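Glycoside transferase (Listeria monocytogenes, PDB 6R2M) is an extracellular protein that probably hydrolyses glycosidic bonds of exopolysaccharide. Local coordinates at residues A[37-42]-A[296-301]; A[55-59]-A[305-309]; A[82-88]-A[146-150]. The contacts are given in a common frame with arbitrary orientation. Numbering follows the deposited sequence.

Contact 1 (A[37-42]-A[296-301]); sequences IVDYKN and PETTHF
Two irregular segments, 37-42 and 296-301, run antiparallel, with CA atoms closest at Asp39-Phe301 (5.0 Å) and Lys41-Glu297 (4.6 Å). Two backbone hydrogen bonds set the register: Phe301 N to Asp39 O, 2.8 Å, and Lys41 N to Pro296 O, 2.9 Å. A side-chain hydrogen bond, Asn42 ND2 to Glu297 OE2 (2.9 Å), closes the exposed end, where Asn42 is left-handed helical (58/37). Two waters bridge the segments: one donates to Lys41 O (2.8 Å) and Glu297 O (2.7 Å), another links Asp39 OD2 (2.7 Å) and His300 NE2 (3.0 Å), while Asp39 OD1 accepts from His47 N. His300 (chi1 t) N-caps helix 301-312, ND1 bonded to Phe302 N, so the contact ties a helix start to the loop leading into helix 50-62. The edge of His300 meets the face of Tyr40 (chi1 m), offset, centroids 5.0 Å apart, planes at 76°. CH-pi contacts place Asp39 CB over the His300 ring, 3.9 Å from its centroid, and Ile37 CG2 over Phe301, 3.6 Å from its centroid.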
ATOM      1  N   ILE A  37       8.583   2.726  13.554  1.00  9.65           N
ATOM      2  CA  ILE A  37       9.249   2.718  12.253  1.00  8.23           C
ATOM      3  C   ILE A  37       9.128   4.097  11.617  1.00  8.42           C
ATOM      4  O   ILE A  37       8.021   4.632  11.474  1.00  9.08           O
ATOM      5  CB  ILE A  37       8.645   1.627  11.349  1.00  8.67           C
ATOM      6  CG1 ILE A  37       8.558   0.282  12.085  1.00 13.15           C
ATOM      7  CG2 ILE A  37       9.425   1.509  10.024  1.00  9.27           C
ATOM      8  CD1 ILE A  37       9.866  -0.215  12.630  1.00 11.50           C
ATOM      9  N   VAL A  38      10.276   4.671  11.209  1.00  7.06           N
ATOM     10  CA  VAL A  38      10.349   6.022  10.662  1.00  6.64           C
ATOM     11  C   VAL A  38      10.467   5.965   9.140  1.00  9.45           C
ATOM     12  O   VAL A  38      10.876   4.954   8.557  1.00 10.63           O
ATOM     13  CB  VAL A  38      11.529   6.790  11.298  1.00  9.99           C
ATOM     14  CG1 VAL A  38      12.842   6.318  10.702  1.00 12.27           C
ATOM     15  CG2 VAL A  38      11.342   8.296  11.133  1.00 11.92           C
ATOM     16  N   ASP A  39      10.108   7.074   8.480  1.00  7.84           N
ATOM     17  CA  ASP A  39      10.127   7.102   7.021  1.00  6.40           C
ATOM     18  C   ASP A  39      11.543   7.216   6.462  1.00  7.44           C
ATOM     19  O   ASP A  39      11.855   6.590   5.445  1.00  9.51           O
ATOM     20  CB  ASP A  39       9.215   8.218   6.474  1.00  8.81           C
ATOM     21  CG  ASP A  39       9.503   9.610   7.057  1.00  7.87           C
ATOM     22  OD1 ASP A  39      10.185   9.751   8.090  1.00 10.06           O
ATOM     23  OD2 ASP A  39       8.995  10.586   6.456  1.00 13.23           O
ATOM     24  N   TYR A  40      12.400   8.025   7.091  1.00  7.60           N
ATOM     25  CA  TYR A  40      13.806   8.131   6.719  1.00  7.64           C
ATOM     26  C   TYR A  40      14.656   8.122   7.976  1.00 10.12           C
ATOM     27  O   TYR A  40      14.279   8.723   8.986  1.00 12.67           O
ATOM     28  CB  TYR A  40      14.116   9.422   5.957  1.00  9.43           C
ATOM     29  CG  TYR A  40      13.365   9.667   4.670  1.00  8.36           C
ATOM     30  CD1 TYR A  40      13.851   9.214   3.448  1.00  7.68           C
ATOM     31  CD2 TYR A  40      12.182  10.386   4.675  1.00  6.99           C
ATOM     32  CE1 TYR A  40      13.166   9.481   2.275  1.00  7.80           C
ATOM     33  CE2 TYR A  40      11.493  10.651   3.517  1.00  6.95           C
ATOM     34  CZ  TYR A  40      11.981  10.189   2.316  1.00  9.41           C
ATOM     35  OH  TYR A  40      11.283  10.466   1.164  1.00 11.57           O
ATOM     36  N   LYS A  41      15.828   7.496   7.894  1.00  8.85           N
ATOM     37  CA  LYS A  41      16.775   7.557   8.999  1.00  9.31           C
ATOM     38  C   LYS A  41      17.329   8.972   9.128  1.00 11.86           C
ATOM     39  O   LYS A  41      17.654   9.618   8.127  1.00 12.20           O
ATOM     40  CB  LYS A  41      17.913   6.560   8.772  1.00  9.98           C
ATOM     41  CG  LYS A  41      18.855   6.378   9.972  1.00 11.79           C
ATOM     42  CD  LYS A  41      20.010   5.454   9.579  1.00 14.72           C
ATOM     43  CE  LYS A  41      20.799   4.965  10.792  1.00 16.92           C
ATOM     44  NZ  LYS A  41      21.930   4.075  10.383  1.00 15.15           N
ATOM     45  N   ASN A  42      17.435   9.450  10.369  1.00 11.05           N
ATOM     46  CA  ASN A  42      18.011  10.769  10.652  1.00 12.38           C
ATOM     47  C   ASN A  42      17.260  11.879   9.920  1.00 17.81           C
ATOM     48  O   ASN A  42      17.852  12.846   9.437  1.00 19.21           O
ATOM     49  CB  ASN A  42      19.505  10.813  10.301  1.00 14.94           C
ATOM     50  CG  ASN A  42      20.331   9.852  11.131  1.00 19.44           C
ATOM     51  OD1 ASN A  42      20.033   9.609  12.300  1.00 22.26           O
ATOM     52  ND2 ASN A  42      21.380   9.288  10.522  1.00 19.47           N
ATOM     53  N   PRO A 296      19.510   4.355   4.011  1.00  7.39           N
ATOM     54  CA  PRO A 296      18.266   4.598   4.753  1.00  8.33           C
ATOM     55  C   PRO A 296      18.019   6.064   5.038  1.00  7.73           C
ATOM     56  O   PRO A 296      16.907   6.413   5.458  1.00  7.27           O
ATOM     57  CB  PRO A 296      18.471   3.806   6.046  1.00  7.95           C
ATOM     58  CG  PRO A 296      19.955   3.871   6.266  1.00  8.89           C
ATOM     59  CD  PRO A 296      20.593   3.866   4.881  1.00  8.83           C
ATOM     60  N   GLU A 297      19.013   6.931   4.813  1.00  7.41           N
ATOM     61  CA  GLU A 297      18.770   8.360   4.958  1.00  8.45           C
ATOM     62  C   GLU A 297      18.012   8.930   3.766  1.00  8.91           C
ATOM     63  O   GLU A 297      17.266   9.902   3.922  1.00 10.39           O
ATOM     64  CB  GLU A 297      20.091   9.117   5.142  1.00  9.25           C
ATOM     65  CG  GLU A 297      20.794   8.806   6.444  1.00 10.74           C
ATOM     66  CD  GLU A 297      22.050   9.642   6.653  1.00 12.29           C
ATOM     67  OE1 GLU A 297      22.679  10.047   5.652  1.00 12.45           O
ATOM     68  OE2 GLU A 297      22.401   9.881   7.826  1.00 14.15           O
ATOM     69  N   THR A 298      18.176   8.347   2.578  1.00  6.53           N
ATOM     70  CA  THR A 298      17.517   8.853   1.383  1.00  9.97           C
ATOM     71  C   THR A 298      16.448   7.929   0.825  1.00  8.28           C
ATOM     72  O   THR A 298      15.677   8.368  -0.042  1.00  9.19           O
ATOM     73  CB  THR A 298      18.537   9.134   0.272  1.00 10.77           C
ATOM     74  OG1 THR A 298      19.211   7.922  -0.089  1.00 12.87           O
ATOM     75  CG2 THR A 298      19.547  10.177   0.734  1.00 10.01           C
ATOM     76  N   THR A 299      16.402   6.671   1.264  1.00  7.03           N
ATOM     77  CA  THR A 299      15.394   5.710   0.822  1.00  6.33           C
ATOM     78  C   THR A 299      14.230   5.730   1.798  1.00  5.00           C
ATOM     79  O   THR A 299      14.347   5.245   2.929  1.00  6.77           O
ATOM     80  CB  THR A 299      15.978   4.302   0.735  1.00  7.78           C
ATOM     81  OG1 THR A 299      17.127   4.322  -0.120  1.00  8.46           O
ATOM     82  CG2 THR A 299      14.972   3.317   0.165  1.00  8.47           C
ATOM     83  N   HIS A 300      13.098   6.252   1.344  1.00  5.12           N
ATOM     84  CA  HIS A 300      11.880   6.179   2.139  1.00  6.49           C
ATOM     85  C   HIS A 300      11.575   4.726   2.469  1.00  7.49           C
ATOM     86  O   HIS A 300      11.741   3.840   1.632  1.00  6.39           O
ATOM     87  CB  HIS A 300      10.741   6.796   1.345  1.00  6.60           C
ATOM     88  CG  HIS A 300       9.530   7.127   2.150  1.00  7.32           C
ATOM     89  ND1 HIS A 300       8.729   6.165   2.730  1.00  7.58           N
ATOM     90  CD2 HIS A 300       8.956   8.319   2.431  1.00 11.74           C
ATOM     91  CE1 HIS A 300       7.726   6.755   3.357  1.00 10.81           C
ATOM     92  NE2 HIS A 300       7.838   8.061   3.187  1.00  9.08           N
ATOM     93  N   PHE A 301      11.142   4.487   3.706  1.00  6.26           N
ATOM     94  CA  PHE A 301      10.766   3.131   4.094  1.00  7.10           C
ATOM     95  C   PHE A 301       9.801   2.504   3.090  1.00  6.68           C
ATOM     96  O   PHE A 301       9.881   1.300   2.807  1.00  5.93           O
ATOM     97  CB  PHE A 301      10.154   3.141   5.493  1.00  6.43           C
ATOM     98  CG  PHE A 301       9.943   1.775   6.044  1.00  5.76           C
ATOM     99  CD1 PHE A 301      11.011   1.043   6.529  1.00  6.81           C
ATOM    100  CD2 PHE A 301       8.671   1.205   6.046  1.00  8.43           C
ATOM    101  CE1 PHE A 301      10.804  -0.246   7.035  1.00  8.44           C
ATOM    102  CE2 PHE A 301       8.454  -0.056   6.542  1.00  5.01           C
ATOM    103  CZ  PHE A 301       9.522  -0.792   7.039  1.00  6.37           C
TER
HETATM  104  O   HOH W   1       6.903  10.474   4.786  1.00 19.18           O
HETATM  105  O   HOH W   2      17.187  11.449   6.098  1.00 11.47           O

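Contact 2 (A[55-59]-A[305-309])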
ATOM      1  N   LEU A  55       3.081  -2.032   6.386  1.00  6.19           N
ATOM      2  CA  LEU A  55       3.913  -2.713   5.393  1.00  5.06           C
ATOM      3  C   LEU A  55       4.889  -3.671   6.070  1.00  6.59           C
ATOM      4  O   LEU A  55       5.126  -4.780   5.581  1.00  6.02           O
ATOM      5  CB  LEU A  55       4.666  -1.689   4.544  1.00  5.63           C
ATOM      6  CG  LEU A  55       3.827  -1.005   3.473  1.00  5.55           C
ATOM      7  CD1 LEU A  55       4.511   0.281   3.058  1.00  6.92           C
ATOM      8  CD2 LEU A  55       3.613  -1.934   2.279  1.00  8.05           C
ATOM      9  N   TYR A  56       5.446  -3.260   7.202  1.00  7.20           N
ATOM     10  CA  TYR A  56       6.322  -4.151   7.943  1.00  4.63           C
ATOM     11  C   TYR A  56       5.556  -5.368   8.437  1.00  8.27           C
ATOM     12  O   TYR A  56       6.049  -6.497   8.335  1.00  7.51           O
ATOM     13  CB  TYR A  56       6.965  -3.383   9.093  1.00  6.27           C
ATOM     14  CG  TYR A  56       8.144  -4.065   9.745  1.00  5.30           C
ATOM     15  CD1 TYR A  56       9.010  -4.886   9.028  1.00  9.66           C
ATOM     16  CD2 TYR A  56       8.382  -3.872  11.091  1.00  4.42           C
ATOM     17  CE1 TYR A  56      10.094  -5.494   9.658  1.00  8.12           C
ATOM     18  CE2 TYR A  56       9.451  -4.484  11.730  1.00  6.43           C
ATOM     19  CZ  TYR A  56      10.300  -5.281  11.004  1.00  6.12           C
ATOM     20  OH  TYR A  56      11.362  -5.874  11.660  1.00  8.23           O
ATOM     21  N   MET A  57       4.332  -5.166   8.940  1.00  6.18           N
ATOM     22  CA  MET A  57       3.498  -6.303   9.329  1.00  7.00           C
ATOM     23  C   MET A  57       3.255  -7.246   8.161  1.00  7.40           C
ATOM     24  O   MET A  57       3.310  -8.472   8.324  1.00  7.01           O
ATOM     25  CB  MET A  57       2.171  -5.805   9.889  1.00  6.45           C
ATOM     26  CG  MET A  57       2.322  -5.208  11.268  1.00  5.86           C
ATOM     27  SD  MET A  57       0.858  -4.318  11.877  1.00 10.42           S
ATOM     28  CE  MET A  57      -0.364  -5.648  11.882  1.00  9.36           C
ATOM     29  N   GLU A  58       2.954  -6.687   6.984  1.00  6.97           N
ATOM     30  CA  GLU A  58       2.753  -7.503   5.791  1.00  6.31           C
ATOM     31  C   GLU A  58       3.992  -8.342   5.491  1.00  7.66           C
ATOM     32  O   GLU A  58       3.897  -9.555   5.246  1.00  8.94           O
ATOM     33  CB  GLU A  58       2.396  -6.581   4.623  1.00 11.72           C
ATOM     34  CG  GLU A  58       2.114  -7.285   3.330  1.00 10.90           C
ATOM     35  CD  GLU A  58       1.643  -6.323   2.248  1.00 15.70           C
ATOM     36  OE1 GLU A  58       1.106  -5.247   2.592  1.00 19.67           O
ATOM     37  OE2 GLU A  58       1.792  -6.649   1.051  1.00 16.20           O
ATOM     38  N   TYR A  59       5.171  -7.713   5.520  1.00  7.39           N
ATOM     39  CA  TYR A  59       6.416  -8.433   5.292  1.00  6.88           C
ATOM     40  C   TYR A  59       6.610  -9.549   6.313  1.00  8.05           C
ATOM     41  O   TYR A  59       7.009 -10.661   5.956  1.00  6.78           O
ATOM     42  CB  TYR A  59       7.603  -7.459   5.327  1.00  7.69           C
ATOM     43  CG  TYR A  59       8.915  -8.165   5.096  1.00  6.23           C
ATOM     44  CD1 TYR A  59       9.355  -8.423   3.799  1.00  8.30           C
ATOM     45  CD2 TYR A  59       9.678  -8.626   6.161  1.00  8.06           C
ATOM     46  CE1 TYR A  59      10.541  -9.086   3.564  1.00  9.60           C
ATOM     47  CE2 TYR A  59      10.880  -9.302   5.942  1.00  7.27           C
ATOM     48  CZ  TYR A  59      11.301  -9.530   4.641  1.00  9.60           C
ATOM     49  OH  TYR A  59      12.482 -10.226   4.407  1.00  9.44           O
ATOM     50  N   ILE A 305      10.709  -1.136   1.786  1.00  4.94           N
ATOM     51  CA  ILE A 305       9.984  -2.323   2.219  1.00  5.63           C
ATOM     52  C   ILE A 305       9.144  -2.904   1.088  1.00  6.86           C
ATOM     53  O   ILE A 305       8.929  -4.118   1.043  1.00  6.92           O
ATOM     54  CB  ILE A 305       9.128  -2.014   3.462  1.00  4.49           C
ATOM     55  CG1 ILE A 305       8.698  -3.312   4.153  1.00  4.82           C
ATOM     56  CG2 ILE A 305       7.913  -1.126   3.132  1.00  6.32           C
ATOM     57  CD1 ILE A 305       9.853  -4.048   4.849  1.00  5.47           C
ATOM     58  N   ASN A 306       8.650  -2.076   0.157  1.00  5.38           N
ATOM     59  CA  ASN A 306       7.921  -2.647  -0.970  1.00  4.64           C
ATOM     60  C   ASN A 306       8.850  -3.408  -1.904  1.00  5.19           C
ATOM     61  O   ASN A 306       8.430  -4.407  -2.505  1.00  6.51           O
ATOM     62  CB  ASN A 306       7.163  -1.562  -1.733  1.00  4.85           C
ATOM     63  CG  ASN A 306       5.785  -1.291  -1.139  1.00  6.24           C
ATOM     64  OD1 ASN A 306       4.921  -2.153  -1.162  1.00  8.92           O
ATOM     65  ND2 ASN A 306       5.587  -0.098  -0.597  1.00  8.75           N
ATOM     66  N   LYS A 307      10.116  -2.994  -2.010  1.00  6.44           N
ATOM     67  CA  LYS A 307      11.056  -3.824  -2.746  1.00  6.49           C
ATOM     68  C   LYS A 307      11.243  -5.171  -2.044  1.00  5.63           C
ATOM     69  O   LYS A 307      11.168  -6.218  -2.697  1.00  7.80           O
ATOM     70  CB  LYS A 307      12.392  -3.090  -2.939  1.00  5.55           C
ATOM     71  CG  LYS A 307      13.460  -3.955  -3.586  1.00  8.74           C
ATOM     72  CD  LYS A 307      14.656  -3.140  -4.025  1.00  8.34           C
ATOM     73  CE  LYS A 307      15.689  -4.041  -4.670  1.00  9.96           C
ATOM     74  NZ  LYS A 307      16.902  -3.335  -5.170  1.00 12.86           N
ATOM     75  N   GLU A 308      11.422  -5.166  -0.713  1.00  6.10           N
ATOM     76  CA  GLU A 308      11.624  -6.430  -0.009  1.00  8.65           C
ATOM     77  C   GLU A 308      10.398  -7.327  -0.119  1.00 10.93           C
ATOM     78  O   GLU A 308      10.533  -8.533  -0.344  1.00  8.53           O
ATOM     79  CB  GLU A 308      11.970  -6.187   1.456  1.00  8.56           C
ATOM     80  CG  GLU A 308      13.290  -5.460   1.659  1.00  8.20           C
ATOM     81  CD  GLU A 308      14.469  -6.165   1.012  1.00 11.63           C
ATOM     82  OE1 GLU A 308      14.485  -7.413   0.968  1.00 14.72           O
ATOM     83  OE2 GLU A 308      15.396  -5.457   0.560  1.00 15.10           O
ATOM     84  N   ILE A 309       9.194  -6.761   0.041  1.00  6.24           N
ATOM     85  CA  ILE A 309       7.985  -7.579  -0.064  1.00  7.16           C
ATOM     86  C   ILE A 309       7.860  -8.181  -1.456  1.00  6.79           C
ATOM     87  O   ILE A 309       7.590  -9.377  -1.612  1.00  9.68           O
ATOM     88  CB  ILE A 309       6.739  -6.748   0.271  1.00  6.93           C
ATOM     89  CG1 ILE A 309       6.748  -6.330   1.740  1.00  8.23           C
ATOM     90  CG2 ILE A 309       5.451  -7.551  -0.072  1.00 11.34           C
ATOM     91  CD1 ILE A 309       5.692  -5.310   2.064  1.00  8.68           C
TER
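Two helices packed mainly by apolar side chains offer a simple case of i, i+4 pairing: Leu55 and Tyr59 of one helix lie against Ile305 and Ile309 of the other, and no hydrogen bond crosses between the segments. Ile309 buries the largest area. Its CB starts sideways, but the m, t rotamer brings the chain end across, so that CD1 sits 3.6 Å from Leu55 O and 4.0 Å from Leu55 CD2, while CG1 comes within 3.9 Å of Tyr59 CB. Such parallel neighbours, axes 9.9 Å apart and only 19° from parallel, are characteristic of neighbouring inner helices in an (alpha/alpha)6 barrel, and the pairing of helix 50-62 with the chain's last helix, 301-312, is consistent with closure of such a ring. Tyr59 (chi1 t) points toward the partner helix: its CB is 4.1 Å from Ile305 CD1, and its CE1 reaches 3.9 Å from Glu308 CB. Its hydroxyl continues past the segment to a hydrogen bond with Lys312, and Val22 of helix 21-29 packs on both Tyr59 and Glu308. One turn earlier, Leu55 presses CB to 3.6 Å from Ile305 CG2 and sends CD2 to 3.7 Å from Asn306 OD1, while Asn306 ND2 is hydrogen-bonded to Phe302 O; Arg105 of helix 100-116 also touches this leucine.

Contact 3 (A[82-88]-A[146-150]); sequences TEDNFIK and FYDFV
Two phenylalanines each place their CB against the other's ring, with no direct hydrogen bond across the contact. The closest CA pair is Phe86-Phe149, 7.7 Å apart. Phe149 CB lies over the Phe86 face, 3.8 Å from its centroid, and Phe86 CB approaches Phe149 CD2 at 3.6 Å. With Phe86 at chi1 m and Phe149 at chi1 p, the ring planes meet at 23° but slide apart, centroids at 5.2 Å. Tyr147 (chi1 t) completes the aromatic cluster: its plane is 22° from that of Phe86, centroids 5.4 Å apart, and Tyr147 CD2 comes 3.4 Å from Phe86 CE1. Thr82 CG2 and Lys88 CG touch Phe149, 3.8 Å from CE1 and 3.9 Å from CZ respectively. The cluster joins the loop between helices 66-79 and 100-116 to strand 147-148, which pairs antiparallel with 153-154; Phe86 also packs on Asn132 of helix 120-136. Phe86 follows a type I turn, Thr82 to Asn85, with a G1 beta bulge: Asn85 N binds Thr82 O (3.0 Å), Thr82 N binds Phe86 O (2.8 Å), and Asn85 has positive phi (73/26). Thr82 OG1 braces it, donating to Asp84 OD2 in a very short bond of 2.5 Å and accepting from Phe86 N at 3.1 Å. In the other segment, the strand ends in an Asx turn, Val150 N to Asp148 OD1, 3.0 Å. A bridging water donates to Asp84 OD1 (2.7 Å) and Phe149 O (2.8 Å).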
ATOM      1  N   THR A  82      -6.833   4.226  18.497  1.00 11.49           N
ATOM      2  CA  THR A  82      -7.542   5.017  19.496  1.00  9.70           C
ATOM      3  C   THR A  82      -8.483   4.144  20.318  1.00 15.06           C
ATOM      4  O   THR A  82      -8.724   2.974  20.014  1.00 14.35           O
ATOM      5  CB  THR A  82      -8.339   6.135  18.840  1.00 11.18           C
ATOM      6  OG1 THR A  82      -9.451   5.578  18.122  1.00 12.83           O
ATOM      7  CG2 THR A  82      -7.447   6.951  17.911  1.00 10.63           C
ATOM      8  N   GLU A  83      -9.057   4.750  21.358  1.00 15.95           N
ATOM      9  CA  GLU A  83      -9.988   4.006  22.194  1.00 19.95           C
ATOM     10  C   GLU A  83     -11.277   3.658  21.459  1.00 19.76           C
ATOM     11  O   GLU A  83     -11.963   2.716  21.864  1.00 18.64           O
ATOM     12  CB  GLU A  83     -10.289   4.788  23.474  1.00 29.19           C
ATOM     13  CG  GLU A  83     -11.164   6.015  23.290  1.00 37.47           C
ATOM     14  CD  GLU A  83     -11.302   6.822  24.572  1.00 43.37           C
ATOM     15  OE1 GLU A  83     -11.234   6.224  25.669  1.00 41.64           O
ATOM     16  OE2 GLU A  83     -11.479   8.057  24.479  1.00 43.30           O
ATOM     17  N   ASP A  84     -11.624   4.374  20.384  1.00 19.66           N
ATOM     18  CA  ASP A  84     -12.748   3.974  19.547  1.00 19.80           C
ATOM     19  C   ASP A  84     -12.311   3.249  18.272  1.00 19.54           C
ATOM     20  O   ASP A  84     -13.056   3.241  17.281  1.00 18.14           O
ATOM     21  CB  ASP A  84     -13.635   5.179  19.223  1.00 22.67           C
ATOM     22  CG  ASP A  84     -12.847   6.450  18.963  1.00 31.33           C
ATOM     23  OD1 ASP A  84     -13.489   7.486  18.664  1.00 30.17           O
ATOM     24  OD2 ASP A  84     -11.598   6.433  19.061  1.00 29.07           O
ATOM     25  N   ASN A  85     -11.114   2.649  18.281  1.00 14.30           N
ATOM     26  CA  ASN A  85     -10.704   1.648  17.304  1.00 13.38           C
ATOM     27  C   ASN A  85     -10.402   2.246  15.938  1.00 12.07           C
ATOM     28  O   ASN A  85     -10.493   1.553  14.924  1.00 13.03           O
ATOM     29  CB  ASN A  85     -11.746   0.537  17.167  1.00 18.05           C
ATOM     30  CG  ASN A  85     -11.896  -0.262  18.435  1.00 24.25           C
ATOM     31  OD1 ASN A  85     -10.967  -0.944  18.859  1.00 26.13           O
ATOM     32  ND2 ASN A  85     -13.069  -0.179  19.053  1.00 27.49           N
ATOM     33  N   PHE A  86     -10.029   3.523  15.896  1.00  9.79           N
ATOM     34  CA  PHE A  86      -9.468   4.122  14.695  1.00  8.56           C
ATOM     35  C   PHE A  86      -7.955   3.954  14.705  1.00  8.72           C
ATOM     36  O   PHE A  86      -7.333   3.844  15.767  1.00 10.51           O
ATOM     37  CB  PHE A  86      -9.815   5.611  14.595  1.00 10.93           C
ATOM     38  CG  PHE A  86     -11.281   5.885  14.398  1.00 10.47           C
ATOM     39  CD1 PHE A  86     -11.840   5.891  13.130  1.00 14.23           C
ATOM     40  CD2 PHE A  86     -12.097   6.128  15.491  1.00  9.36           C
ATOM     41  CE1 PHE A  86     -13.204   6.149  12.964  1.00 13.42           C
ATOM     42  CE2 PHE A  86     -13.454   6.367  15.336  1.00 14.70           C
ATOM     43  CZ  PHE A  86     -14.002   6.376  14.070  1.00 15.35           C
ATOM     44  N   ILE A  87      -7.363   3.924  13.517  1.00  6.70           N
ATOM     45  CA  ILE A  87      -5.908   3.848  13.366  1.00  8.56           C
ATOM     46  C   ILE A  87      -5.439   5.217  12.891  1.00  7.67           C
ATOM     47  O   ILE A  87      -5.741   5.622  11.764  1.00  8.76           O
ATOM     48  CB  ILE A  87      -5.473   2.747  12.382  1.00  6.77           C
ATOM     49  CG1 ILE A  87      -5.918   1.361  12.852  1.00  8.04           C
ATOM     50  CG2 ILE A  87      -3.940   2.756  12.237  1.00  7.48           C
ATOM     51  CD1 ILE A  87      -5.629   0.249  11.838  1.00 11.18           C
ATOM     52  N   LYS A  88      -4.718   5.948  13.751  1.00  7.87           N
ATOM     53  CA  LYS A  88      -4.111   7.209  13.330  1.00  5.59           C
ATOM     54  C   LYS A  88      -3.187   6.984  12.137  1.00  7.27           C
ATOM     55  O   LYS A  88      -2.395   6.042  12.131  1.00  8.46           O
ATOM     56  CB  LYS A  88      -3.303   7.812  14.476  1.00  9.06           C
ATOM     57  CG  LYS A  88      -4.099   8.248  15.673  1.00 11.45           C
ATOM     58  CD  LYS A  88      -3.133   8.792  16.705  1.00 14.20           C
ATOM     59  CE  LYS A  88      -3.845   9.350  17.916  1.00 26.96           C
ATOM     60  NZ  LYS A  88      -2.842   9.864  18.887  1.00 21.73           N
ATOM     61  N   PHE A 146     -10.857   9.374   4.668  1.00  7.39           N
ATOM     62  CA  PHE A 146     -10.579   9.396   6.095  1.00  8.44           C
ATOM     63  C   PHE A 146     -11.804   9.881   6.841  1.00  8.57           C
ATOM     64  O   PHE A 146     -12.751  10.412   6.256  1.00  9.63           O
ATOM     65  CB  PHE A 146      -9.377  10.283   6.443  1.00  9.35           C
ATOM     66  CG  PHE A 146      -9.539  11.721   6.057  1.00  8.19           C
ATOM     67  CD1 PHE A 146     -10.317  12.592   6.818  1.00 10.26           C
ATOM     68  CD2 PHE A 146      -8.882  12.211   4.948  1.00 10.58           C
ATOM     69  CE1 PHE A 146     -10.449  13.924   6.448  1.00 13.84           C
ATOM     70  CE2 PHE A 146      -9.010  13.539   4.578  1.00 16.17           C
ATOM     71  CZ  PHE A 146      -9.788  14.394   5.336  1.00 14.82           C
ATOM     72  N   TYR A 147     -11.772   9.645   8.142  1.00  8.52           N
ATOM     73  CA  TYR A 147     -12.736  10.181   9.080  1.00  9.24           C
ATOM     74  C   TYR A 147     -11.939  10.874  10.170  1.00  9.81           C
ATOM     75  O   TYR A 147     -10.991  10.293  10.716  1.00  9.59           O
ATOM     76  CB  TYR A 147     -13.618   9.073   9.664  1.00  8.02           C
ATOM     77  CG  TYR A 147     -14.592   9.528  10.734  1.00  9.85           C
ATOM     78  CD1 TYR A 147     -15.733  10.233  10.394  1.00 13.46           C
ATOM     79  CD2 TYR A 147     -14.369   9.233  12.077  1.00 10.77           C
ATOM     80  CE1 TYR A 147     -16.633  10.639  11.362  1.00 14.20           C
ATOM     81  CE2 TYR A 147     -15.263   9.636  13.052  1.00 13.59           C
ATOM     82  CZ  TYR A 147     -16.384  10.344  12.680  1.00 12.16           C
ATOM     83  OH  TYR A 147     -17.290  10.742  13.635  1.00 19.57           O
ATOM     84  N   ASP A 148     -12.278  12.131  10.445  1.00 10.17           N
ATOM     85  CA  ASP A 148     -11.689  12.834  11.579  1.00  8.57           C
ATOM     86  C   ASP A 148     -12.488  12.464  12.821  1.00 12.89           C
ATOM     87  O   ASP A 148     -13.642  12.876  12.978  1.00 12.06           O
ATOM     88  CB  ASP A 148     -11.680  14.337  11.335  1.00 10.10           C
ATOM     89  CG  ASP A 148     -10.859  15.077  12.357  1.00 11.45           C
ATOM     90  OD1 ASP A 148     -11.091  14.868  13.558  1.00 10.94           O
ATOM     91  OD2 ASP A 148      -9.975  15.868  11.958  1.00 13.45           O
ATOM     92  N   PHE A 149     -11.892  11.660  13.690  1.00  9.70           N
ATOM     93  CA  PHE A 149     -12.579  11.131  14.858  1.00 12.01           C
ATOM     94  C   PHE A 149     -12.526  12.068  16.054  1.00 12.32           C
ATOM     95  O   PHE A 149     -13.059  11.719  17.116  1.00 17.25           O
ATOM     96  CB  PHE A 149     -11.989   9.766  15.239  1.00 11.96           C
ATOM     97  CG  PHE A 149     -10.495   9.744  15.256  1.00 11.98           C
ATOM     98  CD1 PHE A 149      -9.799  10.255  16.345  1.00 12.52           C
ATOM     99  CD2 PHE A 149      -9.778   9.230  14.183  1.00 10.90           C
ATOM    100  CE1 PHE A 149      -8.412  10.247  16.369  1.00 14.90           C
ATOM    101  CE2 PHE A 149      -8.396   9.214  14.203  1.00 10.28           C
ATOM    102  CZ  PHE A 149      -7.716   9.723  15.297  1.00 12.33           C
ATOM    103  N   VAL A 150     -11.874  13.217  15.924  1.00 10.81           N
ATOM    104  CA  VAL A 150     -11.916  14.265  16.940  1.00 14.38           C
ATOM    105  C   VAL A 150     -12.965  15.317  16.603  1.00 13.81           C
ATOM    106  O   VAL A 150     -13.802  15.659  17.436  1.00 16.14           O
ATOM    107  CB  VAL A 150     -10.519  14.892  17.119  1.00 12.82           C
ATOM    108  CG1 VAL A 150     -10.602  16.154  18.000  1.00 13.83           C
ATOM    109  CG2 VAL A 150      -9.559  13.865  17.713  1.00 15.23           C
TER
HETATM  110  O   HOH W   3     -14.803   9.625  17.618  1.00 29.09           O

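In the fold
From the N terminus, the chain leaves helix 21-29 and passes through 37-42, whose partner in contact 1 comes only after a further 253 residues. Helix 50-62 follows, opening contact 2 before contact 1 has closed. Contact 3 then joins the loop after helix 66-79 to strand 147-148, a local closure around helices 100-116 and 120-136, nested inside both larger loops. Near the C terminus, 296-301 closes contact 1 and 305-309 closes contact 2, so these two cross. They also touch, Phe301 and Ile37 packing on Tyr56, and together they bring the N- and C-terminal parts of the chain together, consistent with closure of a helical barrel, whereas contact 3 stands apart, its centre about 26 Å and 24 Å from theirs.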